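Local coordinates for nitrogenase molybdenum-iron protein beta chain (PDB 4WES), which forms, with the alpha chain, the nitrogenase component that reduces dinitrogen to ammonium and holds an [8Fe-7S] cluster at the interface of the two chains, at residues B[39-53]-B[62-74]. Numbering follows the deposited sequence. Where two conformers were deposited one is given.
Sequences LPHSHGSQGCCSYHR and EPAMASTSSFTEG. With FE2 (Fe (II) ion), chain J; CLF (Fe(8)-S(7) cluster), chain H.
His41 and Ser67 pair side by side where strand 38-43 meets the parallel strand 67-68, the two strands of a beta-alpha-beta unit joined by the crossover helix 46-60. Ser42 N donates almost straight to Ser67 O (2.8 Å, 176°), and Ser67 N and Ser69 N return bonds to Pro40 O and Ser42 O. On the His41 face, packing is tight and polar. With its CG anti to the backbone N (chi1 -176°), the His41 imidazole lies alongside the neighbouring strand, and serine hydroxyls meet both its nitrogens in the ring plane: Ser67 OG at ND1 and Ser69 OG at NE2, each 2.8 Å away. Ser69 OG also bonds His43 ND1, so one hydroxyl ties two imidazoles together; Asp113 OD2 bonds His43 NE2, and the two bonds together probably hold that ring's rotation. The Phe71 edge points at the His43 face in a T-shaped pair, planes at 79°, while Gly44 CA sits over a Phe71 face. On the other face of the sheet, which carries Ser42 and Thr68, Cys49 CB packs on Thr68 CB (3.7 Å), seating the helix on the strand; the preceding residue, Cys48, bridges two irons of the [8Fe-7S] cluster through SG.

Toward Ala64 the contact, still buried, lies ahead of strand 67-68 and has no strand pairing. Here the aliphatic part of Arg53 passes Ala66 CB before the chain bends at chi3. Arg53 NH2 reaches a water also held by Ala64 N, whereas Arg53 NE donates in the guanidinium plane to Ala64 O at 2.8 Å.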
loop_
_atom_site.group_PDB
_atom_site.type_symbol
_atom_site.label_atom_id
_atom_site.label_comp_id
_atom_site.label_asym_id
_atom_site.label_seq_id
_atom_site.Cartn_x
_atom_site.Cartn_y
_atom_site.Cartn_z
ATOM N N LEU B 39 23.910 -24.567 10.713
ATOM C CA LEU B 39 23.340 -24.054 11.936
ATOM C C LEU B 39 24.239 -22.913 12.459
ATOM O O LEU B 39 25.394 -23.147 12.822
ATOM C CB LEU B 39 23.199 -25.139 13.017
ATOM C CG LEU B 39 22.433 -24.730 14.259
ATOM C CD1 LEU B 39 21.008 -24.351 13.928
ATOM C CD2 LEU B 39 22.507 -25.814 15.306
ATOM N N PRO B 40 23.720 -21.689 12.521
ATOM C CA PRO B 40 24.453 -20.613 13.191
ATOM C C PRO B 40 24.607 -20.925 14.676
ATOM O O PRO B 40 23.684 -21.492 15.290
ATOM C CB PRO B 40 23.559 -19.378 13.007
ATOM C CG PRO B 40 22.605 -19.748 11.899
ATOM C CD PRO B 40 22.401 -21.231 12.039
ATOM N N HIS B 41 25.751 -20.529 15.252
ATOM C CA HIS B 41 26.024 -20.733 16.664
ATOM C C HIS B 41 26.509 -19.465 17.299
ATOM O O HIS B 41 27.478 -18.854 16.842
ATOM C CB HIS B 41 27.086 -21.813 16.874
ATOM C CG HIS B 41 27.324 -22.118 18.307
ATOM N ND1 HIS B 41 26.471 -22.900 19.048
ATOM C CD2 HIS B 41 28.260 -21.638 19.167
ATOM C CE1 HIS B 41 26.901 -22.920 20.292
ATOM N NE2 HIS B 41 27.984 -22.174 20.393
ATOM N N SER B 42 25.800 -19.045 18.353
ATOM C CA SER B 42 26.125 -17.835 19.096
ATOM C C SER B 42 26.960 -18.177 20.314
ATOM O O SER B 42 26.487 -18.795 21.270
ATOM C CB SER B 42 24.821 -17.191 19.521
ATOM O OG SER B 42 25.055 -16.004 20.271
ATOM N N HIS B 43 28.243 -17.807 20.274
ATOM C CA HIS B 43 29.139 -18.138 21.360
ATOM C C HIS B 43 29.134 -17.004 22.411
ATOM O O HIS B 43 29.874 -16.026 22.320
ATOM C CB HIS B 43 30.554 -18.387 20.802
ATOM C CG HIS B 43 31.543 -18.783 21.838
ATOM N ND1 HIS B 43 31.450 -19.964 22.542
ATOM C CD2 HIS B 43 32.669 -18.169 22.258
ATOM C CE1 HIS B 43 32.481 -20.049 23.358
ATOM N NE2 HIS B 43 33.242 -18.978 23.200
ATOM N N GLY B 44 28.256 -17.136 23.377
ATOM C CA GLY B 44 28.059 -16.146 24.412
ATOM C C GLY B 44 26.985 -16.606 25.376
ATOM O O GLY B 44 26.613 -17.762 25.415
ATOM N N SER B 45 26.468 -15.653 26.156
ATOM C CA SER B 45 25.298 -15.912 26.961
ATOM C C SER B 45 24.079 -16.007 26.046
ATOM O O SER B 45 24.005 -15.342 25.004
ATOM C CB SER B 45 25.136 -14.793 28.016
ATOM O OG SER B 45 23.881 -14.870 28.655
ATOM N N GLN B 46 23.152 -16.891 26.403
ATOM C CA GLN B 46 22.027 -17.255 25.542
ATOM C C GLN B 46 21.032 -16.157 25.296
ATOM O O GLN B 46 20.242 -16.255 24.353
ATOM C CB GLN B 46 21.301 -18.491 26.103
ATOM C CG GLN B 46 20.541 -18.188 27.400
ATOM C CD GLN B 46 20.453 -19.327 28.357
ATOM O OE1 GLN B 46 20.750 -20.494 28.022
ATOM N NE2 GLN B 46 19.977 -19.027 29.557
ATOM N N GLY B 47 21.054 -15.080 26.100
ATOM C CA GLY B 47 20.137 -13.984 25.814
ATOM C C GLY B 47 20.318 -13.401 24.440
ATOM O O GLY B 47 19.356 -13.053 23.768
ATOM N N CYS B 48 21.586 -13.297 24.018
ATOM C CA CYS B 48 21.888 -12.792 22.685
ATOM C C CYS B 48 21.225 -13.680 21.624
ATOM O O CYS B 48 20.537 -13.195 20.734
ATOM C CB CYS B 48 23.416 -12.834 22.481
ATOM S SG CYS B 48 24.300 -11.798 23.675
ATOM N N CYS B 49 21.490 -14.980 21.680
ATOM C CA CYS B 49 20.959 -15.900 20.683
ATOM C C CYS B 49 19.436 -15.780 20.607
ATOM O O CYS B 49 18.858 -15.684 19.520
ATOM C CB CYS B 49 21.365 -17.323 21.046
ATOM S SG CYS B 49 20.864 -18.582 19.854
ATOM N N SER B 50 18.765 -15.765 21.763
ATOM C CA SER B 50 17.305 -15.655 21.764
ATOM C C SER B 50 16.819 -14.370 21.111
ATOM O O SER B 50 15.926 -14.385 20.263
ATOM C CB SER B 50 16.753 -15.752 23.178
ATOM O OG SER B 50 15.324 -15.754 23.132
ATOM N N TYR B 51 17.421 -13.245 21.492
ATOM C CA TYR B 51 17.023 -11.977 20.906
ATOM C C TYR B 51 17.246 -11.926 19.408
ATOM O O TYR B 51 16.453 -11.374 18.640
ATOM C CB TYR B 51 17.769 -10.823 21.573
ATOM C CG TYR B 51 17.289 -10.359 22.918
ATOM C CD1 TYR B 51 15.968 -10.487 23.345
ATOM C CD2 TYR B 51 18.149 -9.626 23.735
ATOM C CE1 TYR B 51 15.522 -9.934 24.540
ATOM C CE2 TYR B 51 17.715 -9.067 24.935
ATOM C CZ TYR B 51 16.412 -9.206 25.321
ATOM O OH TYR B 51 16.026 -8.639 26.521
ATOM N N HIS B 52 18.371 -12.484 18.964
ATOM C CA HIS B 52 18.772 -12.382 17.534
ATOM C C HIS B 52 17.922 -13.290 16.667
ATOM O O HIS B 52 17.465 -12.891 15.587
ATOM C CB HIS B 52 20.285 -12.644 17.415
ATOM C CG HIS B 52 21.074 -11.680 18.254
ATOM N ND1 HIS B 52 22.396 -11.892 18.545
ATOM C CD2 HIS B 52 20.678 -10.583 18.942
ATOM C CE1 HIS B 52 22.791 -10.943 19.369
ATOM N NE2 HIS B 52 21.768 -10.139 19.632
ATOM N N ARG B 53 17.684 -14.510 17.127
ATOM C CA ARG B 53 16.715 -15.378 16.458
ATOM C C ARG B 53 15.358 -14.723 16.375
ATOM O O ARG B 53 14.643 -14.804 15.380
ATOM C CB ARG B 53 16.578 -16.708 17.227
ATOM C CG ARG B 53 17.829 -17.590 17.143
ATOM C CD ARG B 53 17.656 -18.827 18.005
ATOM N NE ARG B 53 16.588 -19.659 17.445
ATOM C CZ ARG B 53 15.822 -20.492 18.122
ATOM N NH1 ARG B 53 16.022 -20.725 19.399
ATOM N NH2 ARG B 53 14.832 -21.106 17.486
ATOM N N GLU B 62 9.075 -16.296 9.874
ATOM C CA GLU B 62 9.668 -17.601 9.557
ATOM C C GLU B 62 10.432 -18.086 10.759
ATOM O O GLU B 62 10.884 -17.271 11.579
ATOM C CB GLU B 62 10.646 -17.516 8.386
ATOM C CG GLU B 62 10.029 -17.251 7.012
ATOM C CD GLU B 62 9.275 -18.477 6.546
ATOM O OE1 GLU B 62 9.946 -19.382 5.960
ATOM O OE2 GLU B 62 8.027 -18.561 6.726
ATOM N N PRO B 63 10.687 -19.403 10.848
ATOM C CA PRO B 63 11.657 -19.889 11.810
ATOM C C PRO B 63 13.032 -19.255 11.554
ATOM O O PRO B 63 13.352 -18.905 10.415
ATOM C CB PRO B 63 11.725 -21.405 11.500
ATOM C CG PRO B 63 10.418 -21.693 10.831
ATOM C CD PRO B 63 10.166 -20.473 9.992
ATOM N N ALA B 64 13.837 -19.199 12.596
ATOM C CA ALA B 64 15.245 -18.771 12.468
ATOM C C ALA B 64 16.030 -19.512 13.522
ATOM O O ALA B 64 16.006 -19.130 14.706
ATOM C CB ALA B 64 15.393 -17.260 12.612
ATOM N N MET B 65 16.701 -20.587 13.119
ATOM C CA MET B 65 17.371 -21.500 14.032
ATOM C C MET B 65 18.778 -21.040 14.350
ATOM O O MET B 65 19.500 -20.598 13.439
ATOM C CB MET B 65 17.469 -22.870 13.363
ATOM C CG MET B 65 16.189 -23.672 13.489
ATOM S SD MET B 65 15.950 -24.117 15.216
ATOM C CE MET B 65 14.186 -24.131 15.326
ATOM N N ALA B 66 19.180 -21.180 15.610
ATOM C CA ALA B 66 20.581 -21.008 16.018
ATOM C C ALA B 66 20.750 -21.670 17.379
ATOM O O ALA B 66 19.824 -21.690 18.192
ATOM C CB ALA B 66 21.010 -19.550 16.103
ATOM N N SER B 67 21.958 -22.187 17.612
ATOM C CA SER B 67 22.374 -22.716 18.898
ATOM C C SER B 67 23.216 -21.665 19.638
ATOM O O SER B 67 23.630 -20.652 19.071
ATOM C CB SER B 67 23.183 -23.986 18.685
ATOM O OG SER B 67 24.205 -23.797 17.743
ATOM N N THR B 68 23.475 -21.941 20.919
ATOM C CA THR B 68 24.271 -21.036 21.737
ATOM C C THR B 68 25.132 -21.827 22.733
ATOM O O THR B 68 24.816 -22.958 23.115
ATOM C CB THR B 68 23.379 -19.998 22.513
ATOM O OG1 THR B 68 24.176 -19.294 23.478
ATOM C CG2 THR B 68 22.222 -20.647 23.237
ATOM N N SER B 69 26.251 -21.204 23.089
ATOM C CA SER B 69 27.117 -21.744 24.115
ATOM C C SER B 69 26.549 -21.633 25.522
ATOM O O SER B 69 27.071 -22.264 26.451
ATOM C CB SER B 69 28.487 -21.092 24.038
ATOM O OG SER B 69 29.169 -21.468 22.860
ATOM N N SER B 70 25.521 -20.796 25.711
ATOM C CA SER B 70 24.894 -20.638 27.018
ATOM C C SER B 70 25.909 -20.391 28.153
ATOM O O SER B 70 25.985 -21.128 29.139
ATOM C CB SER B 70 23.960 -21.795 27.372
ATOM O OG SER B 70 22.803 -21.794 26.533
ATOM N N PHE B 71 26.701 -19.321 28.017
ATOM C CA PHE B 71 27.643 -18.961 29.082
ATOM C C PHE B 71 26.929 -18.804 30.419
ATOM O O PHE B 71 25.830 -18.232 30.510
ATOM C CB PHE B 71 28.354 -17.641 28.791
ATOM C CG PHE B 71 29.544 -17.718 27.839
ATOM C CD1 PHE B 71 29.579 -18.533 26.727
ATOM C CD2 PHE B 71 30.620 -16.928 28.060
ATOM C CE1 PHE B 71 30.640 -18.532 25.871
ATOM C CE2 PHE B 71 31.688 -16.914 27.196
ATOM C CZ PHE B 71 31.680 -17.705 26.087
ATOM N N THR B 72 27.630 -19.209 31.477
ATOM C CA THR B 72 27.272 -18.965 32.856
ATOM C C THR B 72 28.350 -18.089 33.477
ATOM O O THR B 72 29.340 -17.759 32.836
ATOM C CB THR B 72 27.232 -20.286 33.641
ATOM O OG1 THR B 72 28.554 -20.839 33.598
ATOM C CG2 THR B 72 26.211 -21.265 33.043
ATOM N N GLU B 73 28.184 -17.769 34.753
ATOM C CA GLU B 73 29.198 -16.989 35.438
ATOM C C GLU B 73 30.554 -17.714 35.467
ATOM O O GLU B 73 31.601 -17.103 35.401
ATOM C CB GLU B 73 28.720 -16.644 36.836
ATOM C CG GLU B 73 29.611 -15.668 37.567
ATOM C CD GLU B 73 28.920 -14.971 38.733
ATOM O OE1 GLU B 73 27.681 -14.988 38.867
ATOM O OE2 GLU B 73 29.635 -14.365 39.535
ATOM N N GLY B 74 30.531 -19.030 35.495
ATOM C CA GLY B 74 31.785 -19.775 35.379
ATOM C C GLY B 74 32.596 -19.467 34.136
ATOM O O GLY B 74 33.840 -19.411 34.168
HETATM FE FE FE2 J . 6.319 -17.536 7.148
HETATM FE FE1 CLF H . 24.373 -10.266 27.432
HETATM FE FE2 CLF H . 23.036 -10.786 25.388
HETATM FE FE3 CLF H . 21.619 -10.507 27.743
HETATM FE FE4 CLF H . 22.786 -8.408 26.485
HETATM S S1 CLF H . 24.820 -9.065 25.420
HETATM S S2A CLF H . 23.099 -12.205 27.189
HETATM S S4A CLF H . 21.049 -9.657 25.703
HETATM S S3A CLF H . 22.997 -8.906 28.735
HETATM FE FE5 CLF H . 23.241 -6.563 23.606
HETATM FE FE6 CLF H . 26.661 -7.453 22.837
HETATM FE FE7 CLF H . 24.368 -7.583 21.325
HETATM FE FE8 CLF H . 24.347 -9.554 23.156
HETATM S S2B CLF H . 25.072 -5.815 22.616
HETATM S S3B CLF H . 25.952 -9.255 21.572
HETATM S S4B CLF H . 22.494 -8.375 22.418
HETATM O O HOH W 1 25.504 -24.646 15.363
HETATM O O HOH W 2 24.244 -16.683 22.722
HETATM O O HOH W 3 23.517 -18.312 28.855
HETATM O O HOH W 4 13.032 -20.051 15.304
HETATM O O HOH W 5 13.260 -17.491 16.012
HETATM O O HOH W 6 5.697 -19.160 8.268
HETATM O O HOH W 7 7.055 -15.920 5.980
#